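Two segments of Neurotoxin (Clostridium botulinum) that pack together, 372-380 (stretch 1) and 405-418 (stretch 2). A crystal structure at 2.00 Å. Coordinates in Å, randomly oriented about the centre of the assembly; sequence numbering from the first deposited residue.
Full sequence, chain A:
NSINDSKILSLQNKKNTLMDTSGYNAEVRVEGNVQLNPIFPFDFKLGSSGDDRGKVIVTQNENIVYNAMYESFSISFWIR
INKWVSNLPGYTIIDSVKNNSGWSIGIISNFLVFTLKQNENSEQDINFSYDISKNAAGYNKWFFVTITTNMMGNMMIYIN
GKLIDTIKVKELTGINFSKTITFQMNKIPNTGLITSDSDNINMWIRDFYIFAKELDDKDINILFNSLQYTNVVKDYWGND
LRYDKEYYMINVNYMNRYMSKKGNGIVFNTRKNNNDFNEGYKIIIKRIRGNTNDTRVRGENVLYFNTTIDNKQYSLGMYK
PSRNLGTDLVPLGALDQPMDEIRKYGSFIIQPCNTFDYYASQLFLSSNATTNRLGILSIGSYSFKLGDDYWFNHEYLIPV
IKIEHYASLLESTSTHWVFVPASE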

# COMPACT_ATOMS: atom_id res chain seq x y z
N ASN A 372 4.69 27.28 -7.60
CA ASN A 372 5.27 28.07 -6.52
C ASN A 372 4.46 27.82 -5.26
O ASN A 372 3.24 27.99 -5.24
N ARG A 373 5.15 27.41 -4.20
CA ARG A 373 4.50 27.08 -2.93
C ARG A 373 4.33 28.26 -1.99
O ARG A 373 5.23 29.09 -1.83
N LEU A 374 3.16 28.32 -1.35
CA LEU A 374 2.84 29.38 -0.40
C LEU A 374 2.62 28.83 1.01
O LEU A 374 2.66 29.58 1.98
N GLY A 375 2.38 27.53 1.12
CA GLY A 375 2.15 26.95 2.42
C GLY A 375 1.92 25.45 2.36
O GLY A 375 1.97 24.86 1.28
N ILE A 376 1.67 24.83 3.51
CA ILE A 376 1.45 23.40 3.55
C ILE A 376 0.12 23.08 4.23
O ILE A 376 -0.33 23.82 5.10
N LEU A 377 -0.51 21.99 3.82
CA LEU A 377 -1.80 21.60 4.39
C LEU A 377 -1.62 20.69 5.60
O LEU A 377 -0.97 19.65 5.51
N SER A 378 -2.20 21.09 6.72
CA SER A 378 -2.12 20.30 7.93
C SER A 378 -3.53 20.14 8.50
O SER A 378 -4.53 20.33 7.80
N ILE A 379 -3.61 19.81 9.79
CA ILE A 379 -4.89 19.60 10.44
C ILE A 379 -4.75 20.00 11.90
O ILE A 379 -3.66 19.97 12.46
N GLY A 380 -5.85 20.40 12.53
CA GLY A 380 -5.79 20.79 13.92
C GLY A 380 -7.13 21.21 14.46
O GLY A 380 -8.07 21.45 13.70
N HIS A 405 5.63 30.32 7.11
CA HIS A 405 6.60 29.60 7.90
C HIS A 405 6.11 28.22 8.32
O HIS A 405 5.31 28.10 9.25
N TYR A 406 6.59 27.19 7.63
CA TYR A 406 6.18 25.82 7.92
C TYR A 406 7.31 24.80 7.80
O TYR A 406 7.07 23.63 7.49
N ALA A 407 8.54 25.23 8.06
CA ALA A 407 9.68 24.32 7.97
C ALA A 407 9.53 23.16 8.96
O ALA A 407 9.83 22.01 8.62
N SER A 408 9.06 23.45 10.16
CA SER A 408 8.87 22.41 11.17
C SER A 408 7.78 21.41 10.78
O SER A 408 7.89 20.23 11.09
N LEU A 409 6.74 21.89 10.11
CA LEU A 409 5.64 21.03 9.69
C LEU A 409 6.05 20.11 8.55
O LEU A 409 5.45 19.05 8.34
N LEU A 410 7.07 20.53 7.83
CA LEU A 410 7.58 19.78 6.69
C LEU A 410 7.89 18.33 7.07
O LEU A 410 7.87 17.44 6.22
N GLU A 411 8.17 18.10 8.34
CA GLU A 411 8.52 16.76 8.82
C GLU A 411 7.44 16.11 9.68
O GLU A 411 7.62 15.00 10.17
N SER A 412 6.33 16.81 9.86
CA SER A 412 5.25 16.29 10.67
C SER A 412 4.31 15.34 9.92
O SER A 412 3.96 15.58 8.77
N THR A 413 3.90 14.27 10.59
CA THR A 413 2.97 13.31 9.98
C THR A 413 1.58 13.94 9.88
O THR A 413 0.68 13.38 9.25
N SER A 414 1.40 15.10 10.50
CA SER A 414 0.11 15.79 10.45
C SER A 414 -0.09 16.43 9.07
O SER A 414 -1.14 17.00 8.79
N THR A 415 0.93 16.34 8.22
CA THR A 415 0.87 16.89 6.87
C THR A 415 0.79 15.75 5.85
O THR A 415 0.83 15.99 4.64
N HIS A 416 0.69 14.51 6.34
CA HIS A 416 0.60 13.35 5.45
C HIS A 416 -0.86 12.99 5.20
O HIS A 416 -1.58 12.61 6.12
N TRP A 417 -1.28 13.11 3.94
CA TRP A 417 -2.66 12.81 3.58
C TRP A 417 -2.78 11.54 2.75
O TRP A 417 -1.98 11.28 1.85
N VAL A 418 -3.80 10.76 3.06
CA VAL A 418 -4.05 9.51 2.37
C VAL A 418 -5.39 9.54 1.63
O VAL A 418 -6.28 10.30 1.99

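Two aromatic rings of the looping stretch 2 hold the strand of stretch 1, and each does so partly through backbone: Y406 lies against the glycine G375, its CE2 3.3 Å from G375 CA, while W417 reaches in to donate from NE1 to the carbonyl oxygen L377 O (3.2 Å, nearly straight at 174°). No backbone-to-backbone hydrogen bond joins the stretches. Y406 (chi1 p) points toward the strand and offers one ring face to G375 and I376; I376 CB sits 4.2 Å from the Y406 ring centroid, a CH-pi contact. I376 (t, t) also points in and buries the most area. I376 CG2 meets Y406 CB at 3.5 Å and L409 CD1 at 4.0 Å, while I376 CD1 reaches T415 CG2 at 3.6 Å; L409 is m, t and T415 p. L377 (t, p) leaves its backbone sideways, but its end comes nearer, placing CD2 over the face of the W417 five-membered ring, 4.0 Å from the centroid. W417 (chi1 m) thus binds both the carbonyl and the side chain of one residue. S378 O lies at the W417 ring edge, 3.3 Å from W417 CZ2. I379 (t, t) points toward stretch 2, its CB 4.2 Å from W417 CH2. S378 (t) pairs with S414 (p) through an OG to OG hydrogen bond of 3.1 Å; S414 OG is also hydrogen-bonded to S412 OG at 2.8 Å, so three serine hydroxyls form a chain. At the more exposed end, R373 (chi1 m) sets CB 3.8 Å from Y406 OH. Water 1 links R373 NH2 to Y406 OH (3.1 Å each), and water 2 joins R373 O (2.8 Å) to Y406 OH (2.7 Å). Water 3 lies 2.8 Å from both L377 O and T415 O.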

# COMPACT_ATOMS: atom_id res chain seq x y z
CB ASN A 372 5.26 29.56 -6.88
CG ASN A 372 6.09 29.86 -8.11
OD1 ASN A 372 7.29 29.58 -8.15
ND2 ASN A 372 5.45 30.42 -9.14
CB ARG A 373 5.30 25.98 -2.23
CG ARG A 373 5.55 24.78 -3.13
CD ARG A 373 6.37 23.72 -2.42
NE ARG A 373 6.62 22.57 -3.29
CZ ARG A 373 7.23 21.45 -2.90
NH1 ARG A 373 7.40 20.46 -3.76
NH2 ARG A 373 7.66 21.33 -1.66
CB LEU A 374 1.56 30.11 -0.82
CG LEU A 374 1.57 30.85 -2.16
CD1 LEU A 374 0.24 31.54 -2.36
CD2 LEU A 374 2.71 31.86 -2.18
CB ILE A 376 2.64 22.69 4.27
CG1 ILE A 376 2.51 21.17 4.11
CG2 ILE A 376 2.68 23.09 5.74
CD1 ILE A 376 3.70 20.41 4.66
CB LEU A 377 -2.66 20.86 3.34
CG LEU A 377 -4.06 20.42 3.83
CD1 LEU A 377 -4.89 21.65 4.17
CD2 LEU A 377 -4.76 19.62 2.75
CB SER A 378 -1.19 20.97 8.94
OG SER A 378 -0.90 20.09 10.01
CB ILE A 379 -5.28 18.10 10.34
CG1 ILE A 379 -6.71 17.87 10.82
CG2 ILE A 379 -4.31 17.25 11.15
CD1 ILE A 379 -7.21 16.45 10.50
CB HIS A 405 6.98 30.44 9.13
CG HIS A 405 7.39 31.84 8.80
ND1 HIS A 405 6.48 32.85 8.58
CD2 HIS A 405 8.61 32.37 8.58
CE1 HIS A 405 7.13 33.95 8.24
NE2 HIS A 405 8.42 33.69 8.23
CB TYR A 406 5.02 25.43 6.99
CG TYR A 406 5.33 25.54 5.51
CD1 TYR A 406 5.94 24.48 4.83
CD2 TYR A 406 5.02 26.69 4.79
CE1 TYR A 406 6.23 24.57 3.47
CE2 TYR A 406 5.30 26.79 3.43
CZ TYR A 406 5.91 25.73 2.77
OH TYR A 406 6.19 25.82 1.43
CB ALA A 407 10.98 25.08 8.24
CB SER A 408 8.53 23.03 12.52
OG SER A 408 9.60 23.82 13.00
CB LEU A 409 4.44 21.87 9.24
CG LEU A 409 3.51 22.40 10.33
CD1 LEU A 409 2.47 23.30 9.71
CD2 LEU A 409 2.84 21.23 11.03
CB LEU A 410 8.83 20.47 6.16
CG LEU A 410 9.19 20.29 4.69
CD1 LEU A 410 8.06 20.83 3.81
CD2 LEU A 410 10.48 21.05 4.40
CB GLU A 411 9.82 16.83 9.63
CG GLU A 411 11.05 17.14 8.81
CD GLU A 411 11.28 16.11 7.73
OE1 GLU A 411 10.55 16.14 6.71
OE2 GLU A 411 12.18 15.26 7.89
CB SER A 412 4.44 17.45 11.25
OG SER A 412 3.39 16.97 12.06
CB THR A 413 2.88 12.01 10.80
OG1 THR A 413 2.61 12.32 12.17
CG2 THR A 413 4.18 11.22 10.70
CB SER A 414 0.03 16.87 11.55
OG SER A 414 0.91 17.96 11.29
CB THR A 415 2.10 17.77 6.54
OG1 THR A 415 3.30 16.98 6.60
CG2 THR A 415 2.22 18.91 7.52
CB HIS A 416 1.32 12.13 6.05
CG HIS A 416 2.79 12.33 6.24
ND1 HIS A 416 3.45 13.48 5.87
CD2 HIS A 416 3.72 11.52 6.81
CE1 HIS A 416 4.73 13.37 6.19
NE2 HIS A 416 4.92 12.20 6.76
CB TRP A 417 -3.28 13.99 2.82
CG TRP A 417 -3.35 15.23 3.65
CD1 TRP A 417 -2.40 16.20 3.77
CD2 TRP A 417 -4.42 15.61 4.53
NE1 TRP A 417 -2.81 17.17 4.66
CE2 TRP A 417 -4.05 16.83 5.14
CE3 TRP A 417 -5.66 15.04 4.85
CZ2 TRP A 417 -4.87 17.49 6.06
CZ3 TRP A 417 -6.48 15.69 5.77
CH2 TRP A 417 -6.08 16.90 6.36
CB VAL A 418 -4.06 8.36 3.37
CG1 VAL A 418 -4.63 7.14 2.73
CG2 VAL A 418 -2.64 8.09 3.86
O HOH W 1 8.18 23.74 0.26
O HOH W 2 6.60 28.27 0.44
O HOH W 3 0.19 18.35 3.36